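Local coordinates for 3-oxoacyl-[acyl-carrier-protein] synthase (Arabidopsis thaliana, PDB 2IX4) that catalyses the condensation steps of mitochondrial fatty acid synthesis, adding two carbons from malonyl-ACP to a growing acyl chain, at residues A[331-336]-A[391-396]; A[127-132]-A[150-155]; A[197-202]-A[260-265]. All coordinates share one frame; numbering follows the deposited sequence.

Contact 1 (A[331-336]-A[391-396])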
ATOM      1  N   GLU A 331       2.628 -24.789   0.038  1.00 19.98           N
ATOM      2  CA  GLU A 331       2.545 -24.427  -1.374  1.00 19.96           C
ATOM      3  C   GLU A 331       2.677 -25.659  -2.274  1.00 19.84           C
ATOM      4  O   GLU A 331       1.938 -25.793  -3.249  1.00 20.06           O
ATOM      5  CB  GLU A 331       3.576 -23.359  -1.747  1.00 19.76           C
ATOM      6  CG  GLU A 331       3.381 -22.807  -3.159  1.00 20.20           C
ATOM      7  CD  GLU A 331       4.396 -21.757  -3.535  1.00 20.58           C
ATOM      8  OE1 GLU A 331       5.406 -21.610  -2.816  1.00 20.90           O
ATOM      9  OE2 GLU A 331       4.185 -21.071  -4.560  1.00 21.12           O
ATOM     10  N   ALA A 332       3.608 -26.553  -1.939  1.00 19.82           N
ATOM     11  CA  ALA A 332       3.785 -27.805  -2.677  1.00 20.07           C
ATOM     12  C   ALA A 332       2.481 -28.601  -2.707  1.00 20.35           C
ATOM     13  O   ALA A 332       2.078 -29.111  -3.753  1.00 20.32           O
ATOM     14  CB  ALA A 332       4.904 -28.640  -2.059  1.00 20.14           C
ATOM     15  N   ARG A 333       1.829 -28.685  -1.548  1.00 20.59           N
ATOM     16  CA  ARG A 333       0.527 -29.331  -1.402  1.00 21.12           C
ATOM     17  C   ARG A 333      -0.522 -28.647  -2.284  1.00 21.09           C
ATOM     18  O   ARG A 333      -1.319 -29.312  -2.949  1.00 21.12           O
ATOM     19  CB  ARG A 333       0.103 -29.281   0.065  1.00 21.30           C
ATOM     20  CG  ARG A 333      -0.782 -30.423   0.512  1.00 23.14           C
ATOM     21  CD  ARG A 333      -0.843 -30.508   2.035  1.00 25.60           C
ATOM     22  NE  ARG A 333       0.432 -30.924   2.625  1.00 27.13           N
ATOM     23  CZ  ARG A 333       1.174 -30.179   3.445  1.00 27.61           C
ATOM     24  NH1 ARG A 333       0.783 -28.961   3.801  1.00 28.06           N
ATOM     25  NH2 ARG A 333       2.312 -30.664   3.922  1.00 27.75           N
ATOM     26  N   ALA A 334      -0.496 -27.315  -2.296  1.00 21.26           N
ATOM     27  CA  ALA A 334      -1.416 -26.508  -3.094  1.00 21.47           C
ATOM     28  C   ALA A 334      -1.192 -26.676  -4.600  1.00 21.70           C
ATOM     29  O   ALA A 334      -2.154 -26.725  -5.370  1.00 21.56           O
ATOM     30  CB  ALA A 334      -1.309 -25.044  -2.700  1.00 21.51           C
ATOM     31  N   ILE A 335       0.075 -26.765  -5.010  1.00 21.92           N
ATOM     32  CA  ILE A 335       0.427 -27.025  -6.411  1.00 22.20           C
ATOM     33  C   ILE A 335      -0.072 -28.411  -6.844  1.00 22.51           C
ATOM     34  O   ILE A 335      -0.561 -28.576  -7.964  1.00 22.66           O
ATOM     35  CB  ILE A 335       1.951 -26.846  -6.676  1.00 22.23           C
ATOM     36  CG1 ILE A 335       2.345 -25.375  -6.517  1.00 21.93           C
ATOM     37  CG2 ILE A 335       2.333 -27.346  -8.075  1.00 21.94           C
ATOM     38  CD1 ILE A 335       3.852 -25.121  -6.438  1.00 22.43           C
ATOM     39  N   LYS A 336       0.034 -29.391  -5.949  1.00 22.89           N
ATOM     40  CA  LYS A 336      -0.532 -30.722  -6.181  1.00 23.34           C
ATOM     41  C   LYS A 336      -2.047 -30.698  -6.349  1.00 23.42           C
ATOM     42  O   LYS A 336      -2.590 -31.439  -7.167  1.00 23.58           O
ATOM     43  CB  LYS A 336      -0.157 -31.692  -5.054  1.00 23.44           C
ATOM     44  CG  LYS A 336       0.731 -32.852  -5.494  1.00 24.33           C
ATOM     45  CD  LYS A 336       0.938 -33.881  -4.382  1.00 25.00           C
ATOM     46  CE  LYS A 336      -0.269 -34.796  -4.223  1.00 25.95           C
ATOM     47  NZ  LYS A 336      -0.016 -35.911  -3.264  1.00 26.90           N
ATOM     48  N   ASP A 391      11.846 -32.419  -0.041  1.00 24.99           N
ATOM     49  CA  ASP A 391      10.778 -32.651   0.933  1.00 25.16           C
ATOM     50  C   ASP A 391      10.030 -33.959   0.641  1.00 25.20           C
ATOM     51  O   ASP A 391       9.787 -34.277  -0.524  1.00 25.04           O
ATOM     52  CB  ASP A 391       9.812 -31.455   0.923  1.00 25.16           C
ATOM     53  CG  ASP A 391       8.843 -31.466   2.095  1.00 25.35           C
ATOM     54  OD1 ASP A 391       7.837 -32.203   2.033  1.00 25.72           O
ATOM     55  OD2 ASP A 391       9.083 -30.730   3.075  1.00 25.31           O
ATOM     56  N   PRO A 392       9.686 -34.731   1.697  1.00 25.45           N
ATOM     57  CA  PRO A 392       8.933 -35.988   1.586  1.00 25.65           C
ATOM     58  C   PRO A 392       7.704 -35.947   0.674  1.00 25.94           C
ATOM     59  O   PRO A 392       7.314 -36.987   0.141  1.00 25.89           O
ATOM     60  CB  PRO A 392       8.496 -36.255   3.025  1.00 25.62           C
ATOM     61  CG  PRO A 392       9.569 -35.669   3.842  1.00 25.72           C
ATOM     62  CD  PRO A 392      10.052 -34.451   3.100  1.00 25.37           C
ATOM     63  N   ILE A 393       7.101 -34.772   0.504  1.00 26.35           N
ATOM     64  CA  ILE A 393       5.955 -34.615  -0.398  1.00 26.84           C
ATOM     65  C   ILE A 393       6.331 -34.932  -1.854  1.00 27.00           C
ATOM     66  O   ILE A 393       5.494 -35.383  -2.636  1.00 27.00           O
ATOM     67  CB  ILE A 393       5.300 -33.200  -0.285  1.00 26.90           C
ATOM     68  CG1 ILE A 393       3.878 -33.215  -0.863  1.00 27.33           C
ATOM     69  CG2 ILE A 393       6.163 -32.120  -0.952  1.00 27.07           C
ATOM     70  CD1 ILE A 393       2.999 -32.072  -0.395  1.00 28.23           C
ATOM     71  N   PHE A 394       7.598 -34.711  -2.193  1.00 27.23           N
ATOM     72  CA  PHE A 394       8.087 -34.912  -3.550  1.00 27.59           C
ATOM     73  C   PHE A 394       8.537 -36.345  -3.805  1.00 28.05           C
ATOM     74  O   PHE A 394       8.988 -37.042  -2.890  1.00 28.23           O
ATOM     75  CB  PHE A 394       9.231 -33.942  -3.854  1.00 27.34           C
ATOM     76  CG  PHE A 394       8.851 -32.493  -3.725  1.00 26.93           C
ATOM     77  CD1 PHE A 394       9.440 -31.692  -2.754  1.00 26.51           C
ATOM     78  CD2 PHE A 394       7.901 -31.929  -4.573  1.00 26.40           C
ATOM     79  CE1 PHE A 394       9.092 -30.351  -2.633  1.00 26.14           C
ATOM     80  CE2 PHE A 394       7.545 -30.591  -4.456  1.00 25.93           C
ATOM     81  CZ  PHE A 394       8.144 -29.801  -3.488  1.00 25.88           C
ATOM     82  N   ASP A 395       8.398 -36.779  -5.054  1.00 28.58           N
ATOM     83  CA  ASP A 395       8.884 -38.087  -5.483  1.00 29.09           C
ATOM     84  C   ASP A 395       9.612 -37.967  -6.821  1.00 29.34           C
ATOM     85  O   ASP A 395       9.832 -36.859  -7.316  1.00 29.60           O
ATOM     86  CB  ASP A 395       7.743 -39.117  -5.544  1.00 29.15           C
ATOM     87  CG  ASP A 395       6.651 -38.753  -6.552  1.00 29.52           C
ATOM     88  OD1 ASP A 395       6.930 -38.063  -7.557  1.00 29.52           O
ATOM     89  OD2 ASP A 395       5.499 -39.183  -6.341  1.00 30.53           O
ATOM     90  N   LYS A 396       9.969 -39.108  -7.403  1.00 29.53           N
ATOM     91  CA  LYS A 396      10.691 -39.158  -8.679  1.00 29.73           C
ATOM     92  C   LYS A 396      10.090 -38.269  -9.775  1.00 29.43           C
ATOM     93  O   LYS A 396      10.824 -37.652 -10.551  1.00 29.58           O
ATOM     94  CB  LYS A 396      10.832 -40.611  -9.158  1.00 29.96           C
ATOM     95  CG  LYS A 396       9.559 -41.458  -9.055  1.00 31.03           C
ATOM     96  CD  LYS A 396       9.898 -42.927  -8.829  1.00 32.74           C
ATOM     97  CE  LYS A 396       8.721 -43.841  -9.149  1.00 33.85           C
ATOM     98  NZ  LYS A 396       8.524 -44.011 -10.621  1.00 34.69           N
TER
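I393 reaches helix 325-339 with both branches of its side chain, and the two branches meet different residues. CG2 packs against A332 CB at 3.9 Å, while the longer arm carries CD1 past it to R333, where the nearest atom is the backbone N of R333 at 3.8 Å. With CG1 anti to the backbone N (chi1 -161°), the CD1 arm is extended onto the helix surface. It crosses the R333 side chain at about a right angle and touches its aliphatic base, CB of R333 lying 4.0 Å from CD1 of I393. The guanidinium turns back at chi3 and is held through NH1 by the backbone O of E291.

I393 and F394 are presented by a type I beta turn from D391 to F394, in the connection between strands 380-381 and 405-406 of the ketosynthase fold. D391 OD1 accepts the N-H of I393 in an Asx turn, a nearly straight bond of 171° that reaches the carboxylate on its anti side. D391 OD2 forms a salt bridge with R243.

F394 adds the second apolar approach: its CZ comes to 3.7 Å from A332 CB, which stands oblique to the ring. One face of the same ring is covered from within its own segment by CG2 of I393, 3.6 Å above the plane over the centre, and F239 meets the ring edge-to-face.

Contact 2 (A[127-132]-A[150-155]). With 6NA (hexanoic acid), chain E.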
ATOM      1  N   ILE A 127      12.993   1.444   7.536  1.00 27.00           N
ATOM      2  CA  ILE A 127      13.117   1.264   8.984  1.00 26.50           C
ATOM      3  C   ILE A 127      14.372   1.939   9.550  1.00 26.09           C
ATOM      4  O   ILE A 127      14.326   2.508  10.640  1.00 25.97           O
ATOM      5  CB  ILE A 127      13.070  -0.238   9.396  1.00 26.63           C
ATOM      6  CG1 ILE A 127      11.704  -0.846   9.044  1.00 27.03           C
ATOM      7  CG2 ILE A 127      13.356  -0.406  10.889  1.00 26.31           C
ATOM      8  CD1 ILE A 127      11.481  -2.271   9.556  1.00 28.58           C
ATOM      9  N   CYS A 128      15.478   1.885   8.806  1.00 25.60           N
ATOM     10  CA  CYS A 128      16.745   2.464   9.262  1.00 25.28           C
ATOM     11  C   CYS A 128      16.660   3.978   9.457  1.00 24.61           C
ATOM     12  O   CYS A 128      17.299   4.531  10.356  1.00 24.68           O
ATOM     13  CB  CYS A 128      17.895   2.101   8.315  1.00 25.37           C
ATOM     14  SG  CYS A 128      17.752   2.774   6.645  1.00 27.38           S
ATOM     15  N   ASP A 129      15.870   4.642   8.614  1.00 23.90           N
ATOM     16  CA  ASP A 129      15.621   6.075   8.748  1.00 23.03           C
ATOM     17  C   ASP A 129      14.779   6.398   9.980  1.00 22.40           C
ATOM     18  O   ASP A 129      15.006   7.415  10.638  1.00 22.20           O
ATOM     19  CB  ASP A 129      14.955   6.628   7.488  1.00 23.32           C
ATOM     20  CG  ASP A 129      15.943   6.850   6.359  1.00 24.05           C
ATOM     21  OD1 ASP A 129      17.011   7.453   6.603  1.00 25.69           O
ATOM     22  OD2 ASP A 129      15.648   6.432   5.222  1.00 24.96           O
ATOM     23  N   ILE A 130      13.813   5.534  10.289  1.00 21.51           N
ATOM     24  CA  ILE A 130      12.991   5.702  11.490  1.00 20.88           C
ATOM     25  C   ILE A 130      13.812   5.433  12.755  1.00 20.53           C
ATOM     26  O   ILE A 130      13.607   6.078  13.782  1.00 20.42           O
ATOM     27  CB  ILE A 130      11.713   4.821  11.457  1.00 20.75           C
ATOM     28  CG1 ILE A 130      10.905   5.109  10.186  1.00 20.49           C
ATOM     29  CG2 ILE A 130      10.846   5.062  12.705  1.00 20.73           C
ATOM     30  CD1 ILE A 130       9.826   4.078   9.873  1.00 20.02           C
ATOM     31  N   VAL A 131      14.746   4.487  12.665  1.00 20.34           N
ATOM     32  CA  VAL A 131      15.656   4.173  13.773  1.00 20.02           C
ATOM     33  C   VAL A 131      16.566   5.366  14.094  1.00 20.04           C
ATOM     34  O   VAL A 131      16.749   5.720  15.266  1.00 19.82           O
ATOM     35  CB  VAL A 131      16.484   2.881  13.488  1.00 19.99           C
ATOM     36  CG1 VAL A 131      17.670   2.755  14.440  1.00 19.35           C
ATOM     37  CG2 VAL A 131      15.593   1.647  13.596  1.00 19.48           C
ATOM     38  N   GLU A 132      17.117   5.986  13.052  1.00 19.98           N
ATOM     39  CA  GLU A 132      17.955   7.180  13.213  1.00 20.33           C
ATOM     40  C   GLU A 132      17.193   8.329  13.877  1.00 19.97           C
ATOM     41  O   GLU A 132      17.728   9.016  14.747  1.00 19.90           O
ATOM     42  CB  GLU A 132      18.537   7.632  11.869  1.00 20.47           C
ATOM     43  CG  GLU A 132      19.655   6.741  11.350  1.00 22.39           C
ATOM     44  CD  GLU A 132      20.525   7.403  10.281  1.00 24.56           C
ATOM     45  OE1 GLU A 132      20.233   8.550   9.871  1.00 25.80           O
ATOM     46  OE2 GLU A 132      21.509   6.764   9.848  1.00 25.12           O
ATOM     47  N   ILE A 150       9.630  12.459   6.789  1.00 24.48           N
ATOM     48  CA  ILE A 150       8.333  11.888   6.404  1.00 24.65           C
ATOM     49  C   ILE A 150       8.297  11.430   4.932  1.00 24.88           C
ATOM     50  O   ILE A 150       7.929  10.283   4.663  1.00 24.75           O
ATOM     51  CB  ILE A 150       7.133  12.833   6.751  1.00 24.64           C
ATOM     52  CG1 ILE A 150       6.966  12.980   8.273  1.00 24.33           C
ATOM     53  CG2 ILE A 150       5.832  12.353   6.096  1.00 24.37           C
ATOM     54  CD1 ILE A 150       6.517  11.710   9.011  1.00 23.92           C
ATOM     55  N   PRO A 151       8.685  12.310   3.981  1.00 25.18           N
ATOM     56  CA  PRO A 151       8.690  11.907   2.569  1.00 25.49           C
ATOM     57  C   PRO A 151       9.517  10.656   2.248  1.00 25.79           C
ATOM     58  O   PRO A 151       9.149   9.909   1.345  1.00 25.98           O
ATOM     59  CB  PRO A 151       9.290  13.126   1.859  1.00 25.60           C
ATOM     60  CG  PRO A 151       9.006  14.259   2.751  1.00 25.37           C
ATOM     61  CD  PRO A 151       9.099  13.717   4.139  1.00 25.20           C
ATOM     62  N   LYS A 152      10.613  10.422   2.967  1.00 26.11           N
ATOM     63  CA  LYS A 152      11.482   9.282   2.640  1.00 26.57           C
ATOM     64  C   LYS A 152      11.118   7.948   3.311  1.00 26.36           C
ATOM     65  O   LYS A 152      11.718   6.920   3.001  1.00 26.63           O
ATOM     66  CB  LYS A 152      12.975   9.624   2.816  1.00 26.75           C
ATOM     67  CG  LYS A 152      13.480   9.769   4.238  1.00 27.98           C
ATOM     68  CD  LYS A 152      15.000   9.953   4.229  1.00 29.72           C
ATOM     69  CE  LYS A 152      15.470  10.960   5.276  1.00 31.52           C
ATOM     70  NZ  LYS A 152      15.409  10.461   6.691  1.00 33.11           N
ATOM     71  N   ILE A 153      10.130   7.959   4.203  1.00 26.13           N
ATOM     72  CA  ILE A 153       9.688   6.723   4.863  1.00 25.92           C
ATOM     73  C   ILE A 153       8.345   6.183   4.352  1.00 25.77           C
ATOM     74  O   ILE A 153       7.956   5.064   4.689  1.00 25.82           O
ATOM     75  CB  ILE A 153       9.668   6.844   6.419  1.00 25.88           C
ATOM     76  CG1 ILE A 153       8.604   7.846   6.889  1.00 25.95           C
ATOM     77  CG2 ILE A 153      11.059   7.193   6.948  1.00 25.80           C
ATOM     78  CD1 ILE A 153       8.136   7.640   8.321  1.00 25.58           C
ATOM     79  N   LEU A 154       7.650   6.970   3.533  1.00 25.42           N
ATOM     80  CA  LEU A 154       6.337   6.577   3.010  1.00 25.19           C
ATOM     81  C   LEU A 154       6.433   5.564   1.864  1.00 25.11           C
ATOM     82  O   LEU A 154       7.095   5.813   0.852  1.00 25.16           O
ATOM     83  CB  LEU A 154       5.532   7.809   2.585  1.00 25.00           C
ATOM     84  CG  LEU A 154       5.141   8.809   3.679  1.00 25.03           C
ATOM     85  CD1 LEU A 154       4.670  10.112   3.062  1.00 23.98           C
ATOM     86  CD2 LEU A 154       4.085   8.234   4.624  1.00 24.79           C
ATOM     87  N   VAL A 155       5.744   4.435   2.027  1.00 25.02           N
ATOM     88  CA  VAL A 155       5.880   3.279   1.126  1.00 24.99           C
ATOM     89  C   VAL A 155       5.333   3.487  -0.294  1.00 24.95           C
ATOM     90  O   VAL A 155       5.526   2.630  -1.163  1.00 25.01           O
ATOM     91  CB  VAL A 155       5.280   1.970   1.741  1.00 25.09           C
ATOM     92  CG1 VAL A 155       6.066   1.537   2.967  1.00 25.61           C
ATOM     93  CG2 VAL A 155       3.819   2.147   2.094  1.00 25.20           C
TER
HETATM   94  CA  6NA E1462       0.763  13.248   4.316  1.00 25.97           C
HETATM   95  C   6NA E1462      -0.354  12.944   3.343  1.00 26.55           C
HETATM   96  O   6NA E1462      -0.166  12.943   2.135  1.00 25.90           O
HETATM   97  CB  6NA E1462       1.775  12.107   4.444  1.00 25.57           C
HETATM   98  CG  6NA E1462       1.176  10.702   4.359  1.00 25.33           C
HETATM   99  CD  6NA E1462       0.738  10.163   5.713  1.00 24.92           C
HETATM  100  C6  6NA E1462      -0.100   8.915   5.536  1.00 25.16           C
HETATM  101  O   HOH W   1      18.022   9.348   8.098  1.00 40.34           O
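D129 and K152 form a salt bridge long for its kind, its hydrogen bond weak, with D129 OD1 and K152 NZ 3.4 Å apart, and a water reinforces it. The water donates to D129 OD1 at 2.6 Å and to E132 OE1, and accepts from K152 NZ at 3.2 Å, so it links the ammonium to E132, one helical turn on, whose OE1 lies beyond direct reach of NZ. The K152 and D129 side chains cross at about a right angle. Bends at chi3 and chi4 curl the lysine round the carboxylate: CD of K152 lies 3.7 Å from D129 OD2, and NZ is brought round to OD1. D129 OD2 is held in turn by the hydroxyl of S126, and E132 OE2 by K43; these second partners probably help to fix both carboxylates.

Beside this polar group the contact is apolar. CG2 of I153 meets CG1 of I130 at 3.9 Å, the side chains again roughly perpendicular, and lies 4.0 Å from D129 CB. I130 also packs on I130 of the second subunit. On the adjoining residue, CD1 of L154 lies 3.8 Å from CG of a hexanoic acid that is hydrogen-bonded to F419 N of the second subunit. Helix 127-138 and the short helix 149-153 therefore meet at the dimer interface of this thiolase-superfamily enzyme, where residues of one subunit border the acyl pocket of the other.

Contact 3 (A[197-202]-A[260-265])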
ATOM      1  N   ASP A 197      -8.191   3.281 -17.381  1.00 20.35           N
ATOM      2  CA  ASP A 197      -7.605   4.335 -16.543  1.00 20.37           C
ATOM      3  C   ASP A 197      -6.264   4.820 -17.095  1.00 20.28           C
ATOM      4  O   ASP A 197      -5.861   5.963 -16.862  1.00 20.31           O
ATOM      5  CB  ASP A 197      -7.397   3.834 -15.108  1.00 20.27           C
ATOM      6  CG  ASP A 197      -8.699   3.453 -14.418  1.00 20.88           C
ATOM      7  OD1 ASP A 197      -9.642   4.276 -14.388  1.00 21.03           O
ATOM      8  OD2 ASP A 197      -8.774   2.329 -13.885  1.00 21.46           O
ATOM      9  N   ALA A 198      -5.576   3.930 -17.808  1.00 20.25           N
ATOM     10  CA  ALA A 198      -4.273   4.216 -18.409  1.00 20.05           C
ATOM     11  C   ALA A 198      -4.041   3.339 -19.632  1.00 20.14           C
ATOM     12  O   ALA A 198      -4.704   2.315 -19.808  1.00 19.89           O
ATOM     13  CB  ALA A 198      -3.163   3.999 -17.389  1.00 19.85           C
ATOM     14  N   ASP A 199      -3.099   3.750 -20.477  1.00 20.00           N
ATOM     15  CA  ASP A 199      -2.670   2.938 -21.610  1.00 20.36           C
ATOM     16  C   ASP A 199      -1.329   2.263 -21.335  1.00 20.16           C
ATOM     17  O   ASP A 199      -1.021   1.232 -21.932  1.00 20.37           O
ATOM     18  CB  ASP A 199      -2.571   3.785 -22.879  1.00 20.35           C
ATOM     19  CG  ASP A 199      -3.928   4.216 -23.404  1.00 21.67           C
ATOM     20  OD1 ASP A 199      -4.928   3.489 -23.190  1.00 23.00           O
ATOM     21  OD2 ASP A 199      -3.995   5.286 -24.042  1.00 22.69           O
ATOM     22  N   VAL A 200      -0.536   2.870 -20.450  1.00 19.94           N
ATOM     23  CA  VAL A 200       0.778   2.364 -20.050  1.00 19.68           C
ATOM     24  C   VAL A 200       0.911   2.484 -18.536  1.00 19.78           C
ATOM     25  O   VAL A 200       0.574   3.517 -17.965  1.00 19.76           O
ATOM     26  CB  VAL A 200       1.942   3.170 -20.704  1.00 19.61           C
ATOM     27  CG1 VAL A 200       3.298   2.586 -20.311  1.00 19.33           C
ATOM     28  CG2 VAL A 200       1.807   3.219 -22.223  1.00 19.35           C
ATOM     29  N   MET A 201       1.399   1.428 -17.892  1.00 19.99           N
ATOM     30  CA  MET A 201       1.686   1.467 -16.464  1.00 20.26           C
ATOM     31  C   MET A 201       3.091   0.948 -16.178  1.00 20.65           C
ATOM     32  O   MET A 201       3.474  -0.132 -16.641  1.00 20.99           O
ATOM     33  CB  MET A 201       0.660   0.654 -15.661  1.00 20.16           C
ATOM     34  CG  MET A 201      -0.745   1.255 -15.594  1.00 19.71           C
ATOM     35  SD  MET A 201      -0.907   2.784 -14.644  1.00 19.81           S
ATOM     36  CE  MET A 201      -0.599   2.207 -12.965  1.00 18.14           C
ATOM     37  N   VAL A 202       3.846   1.731 -15.414  1.00 20.80           N
ATOM     38  CA  VAL A 202       5.148   1.331 -14.908  1.00 20.94           C
ATOM     39  C   VAL A 202       4.910   0.742 -13.519  1.00 21.22           C
ATOM     40  O   VAL A 202       4.607   1.472 -12.576  1.00 21.53           O
ATOM     41  CB  VAL A 202       6.110   2.538 -14.841  1.00 20.97           C
ATOM     42  CG1 VAL A 202       7.516   2.086 -14.478  1.00 20.79           C
ATOM     43  CG2 VAL A 202       6.119   3.289 -16.173  1.00 20.98           C
ATOM     44  N   TYR A 260      -2.558  -3.721 -25.510  1.00 22.94           N
ATOM     45  CA  TYR A 260      -2.053  -4.457 -26.670  1.00 23.38           C
ATOM     46  C   TYR A 260      -2.081  -3.665 -27.983  1.00 23.57           C
ATOM     47  O   TYR A 260      -1.084  -3.632 -28.715  1.00 23.42           O
ATOM     48  CB  TYR A 260      -2.807  -5.793 -26.787  1.00 23.65           C
ATOM     49  CG  TYR A 260      -2.336  -6.743 -27.873  1.00 24.11           C
ATOM     50  CD1 TYR A 260      -0.981  -6.872 -28.192  1.00 24.45           C
ATOM     51  CD2 TYR A 260      -3.251  -7.543 -28.556  1.00 24.51           C
ATOM     52  CE1 TYR A 260      -0.557  -7.750 -29.182  1.00 24.64           C
ATOM     53  CE2 TYR A 260      -2.838  -8.426 -29.548  1.00 24.95           C
ATOM     54  CZ  TYR A 260      -1.491  -8.524 -29.853  1.00 24.92           C
ATOM     55  OH  TYR A 260      -1.079  -9.398 -30.830  1.00 25.45           O
ATOM     56  N   GLU A 261      -3.206  -3.019 -28.274  1.00 23.83           N
ATOM     57  CA  GLU A 261      -3.330  -2.217 -29.500  1.00 24.31           C
ATOM     58  C   GLU A 261      -2.387  -1.015 -29.498  1.00 24.40           C
ATOM     59  O   GLU A 261      -1.816  -0.668 -30.535  1.00 24.50           O
ATOM     60  CB  GLU A 261      -4.778  -1.764 -29.730  1.00 24.38           C
ATOM     61  CG  GLU A 261      -5.768  -2.903 -29.973  1.00 25.19           C
ATOM     62  CD  GLU A 261      -5.439  -3.733 -31.205  1.00 26.37           C
ATOM     63  OE1 GLU A 261      -4.963  -3.164 -32.215  1.00 26.56           O
ATOM     64  OE2 GLU A 261      -5.667  -4.959 -31.163  1.00 27.03           O
ATOM     65  N   HIS A 262      -2.234  -0.393 -28.329  1.00 24.62           N
ATOM     66  CA  HIS A 262      -1.296   0.712 -28.128  1.00 24.85           C
ATOM     67  C   HIS A 262       0.139   0.275 -28.444  1.00 24.88           C
ATOM     68  O   HIS A 262       0.872   0.982 -29.141  1.00 24.70           O
ATOM     69  CB  HIS A 262      -1.400   1.234 -26.687  1.00 24.91           C
ATOM     70  CG  HIS A 262      -0.591   2.467 -26.422  1.00 25.58           C
ATOM     71  ND1 HIS A 262       0.733   2.424 -26.038  1.00 26.24           N
ATOM     72  CD2 HIS A 262      -0.922   3.780 -26.476  1.00 25.71           C
ATOM     73  CE1 HIS A 262       1.183   3.655 -25.874  1.00 26.02           C
ATOM     74  NE2 HIS A 262       0.199   4.497 -26.132  1.00 25.54           N
ATOM     75  N   ALA A 263       0.521  -0.899 -27.938  1.00 24.99           N
ATOM     76  CA  ALA A 263       1.851  -1.474 -28.178  1.00 25.11           C
ATOM     77  C   ALA A 263       2.103  -1.790 -29.653  1.00 25.21           C
ATOM     78  O   ALA A 263       3.182  -1.501 -30.179  1.00 24.97           O
ATOM     79  CB  ALA A 263       2.051  -2.726 -27.322  1.00 25.04           C
ATOM     80  N   LYS A 264       1.106  -2.380 -30.313  1.00 25.48           N
ATOM     81  CA  LYS A 264       1.226  -2.758 -31.725  1.00 25.72           C
ATOM     82  C   LYS A 264       1.342  -1.546 -32.642  1.00 25.79           C
ATOM     83  O   LYS A 264       2.101  -1.568 -33.613  1.00 25.62           O
ATOM     84  CB  LYS A 264       0.053  -3.638 -32.162  1.00 25.84           C
ATOM     85  CG  LYS A 264       0.139  -5.087 -31.690  1.00 26.72           C
ATOM     86  CD  LYS A 264      -0.888  -5.970 -32.389  1.00 27.96           C
ATOM     87  CE  LYS A 264      -2.304  -5.691 -31.901  1.00 28.91           C
ATOM     88  NZ  LYS A 264      -3.319  -6.461 -32.673  1.00 30.08           N
ATOM     89  N   ARG A 265       0.588  -0.494 -32.322  1.00 26.05           N
ATOM     90  CA  ARG A 265       0.592   0.755 -33.091  1.00 26.35           C
ATOM     91  C   ARG A 265       1.975   1.393 -33.204  1.00 26.01           C
ATOM     92  O   ARG A 265       2.367   1.838 -34.282  1.00 25.87           O
ATOM     93  CB  ARG A 265      -0.387   1.756 -32.476  1.00 26.70           C
ATOM     94  CG  ARG A 265      -1.788   1.695 -33.051  1.00 28.41           C
ATOM     95  CD  ARG A 265      -2.014   2.797 -34.075  1.00 31.00           C
ATOM     96  NE  ARG A 265      -2.355   4.074 -33.444  1.00 33.01           N
ATOM     97  CZ  ARG A 265      -2.537   5.218 -34.104  1.00 34.08           C
ATOM     98  NH1 ARG A 265      -2.414   5.265 -35.425  1.00 34.50           N
ATOM     99  NH2 ARG A 265      -2.845   6.325 -33.437  1.00 34.94           N
TER
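V200 and D199 meet the imidazole of H262 at different atoms, and that ring carries the close packing here. CG2 of V200 comes to 3.7 Å from H262 CE1, obliquely to the ring. CB of D199 stands over one face, offset toward the rim: it lies 4.3 Å from the centroid and 24° off the ring normal, a CH-pi contact whose nearest atom pair is D199 CB and H262 CD2 at 4.0 Å. The ring gets there because H262 CG is anti to its backbone N (chi1 -173°), and its ND1 is fixed by a hydrogen bond to E258. The D199 carboxylate, its plane 32° from that of the imidazole, is engaged by R115 and R1. Without the imidazole, as with an alanine here, CB of D199 and CG2 of V200 would probably lose the ring they pack on, and E258 its hydrogen-bond partner.

The loose side, in contrast to buried V200, is the exposed part of helix 260-265. There K264 NZ bonds E261 OE2 at 3.2 Å from above the carboxylate plane, and CE of K264 lies 3.5 Å over the centre of the Y260 ring.

The contact packs helix 260-265 against the start of strand 200-207. Strand 251-259 runs antiparallel to that strand and leads straight into the helix, while strand 3-12 backs A263 and W105 meets the H262 ring.

Overall arrangement
All three contacts are partly buried and lie well away from the chain's centre, contacts 1 and 2 on opposite sides of it. No two share a helix or strand, and even contacts 2 and 3, the nearest pair, stay about 12 Å apart between nearest atoms. Contact 1 is purely apolar between its segments and joins a helix to a loop; its A332 side chain lies about 11 Å from that of H320, a predicted active-site residue. Contact 2 combines helix-helix charge pairing, a bridging water and apolar packing beside the second subunit. Contact 3 uses an imidazole to join a helix to inner strand 200-207 of the large sheet, with charged groups of its helix at the surface.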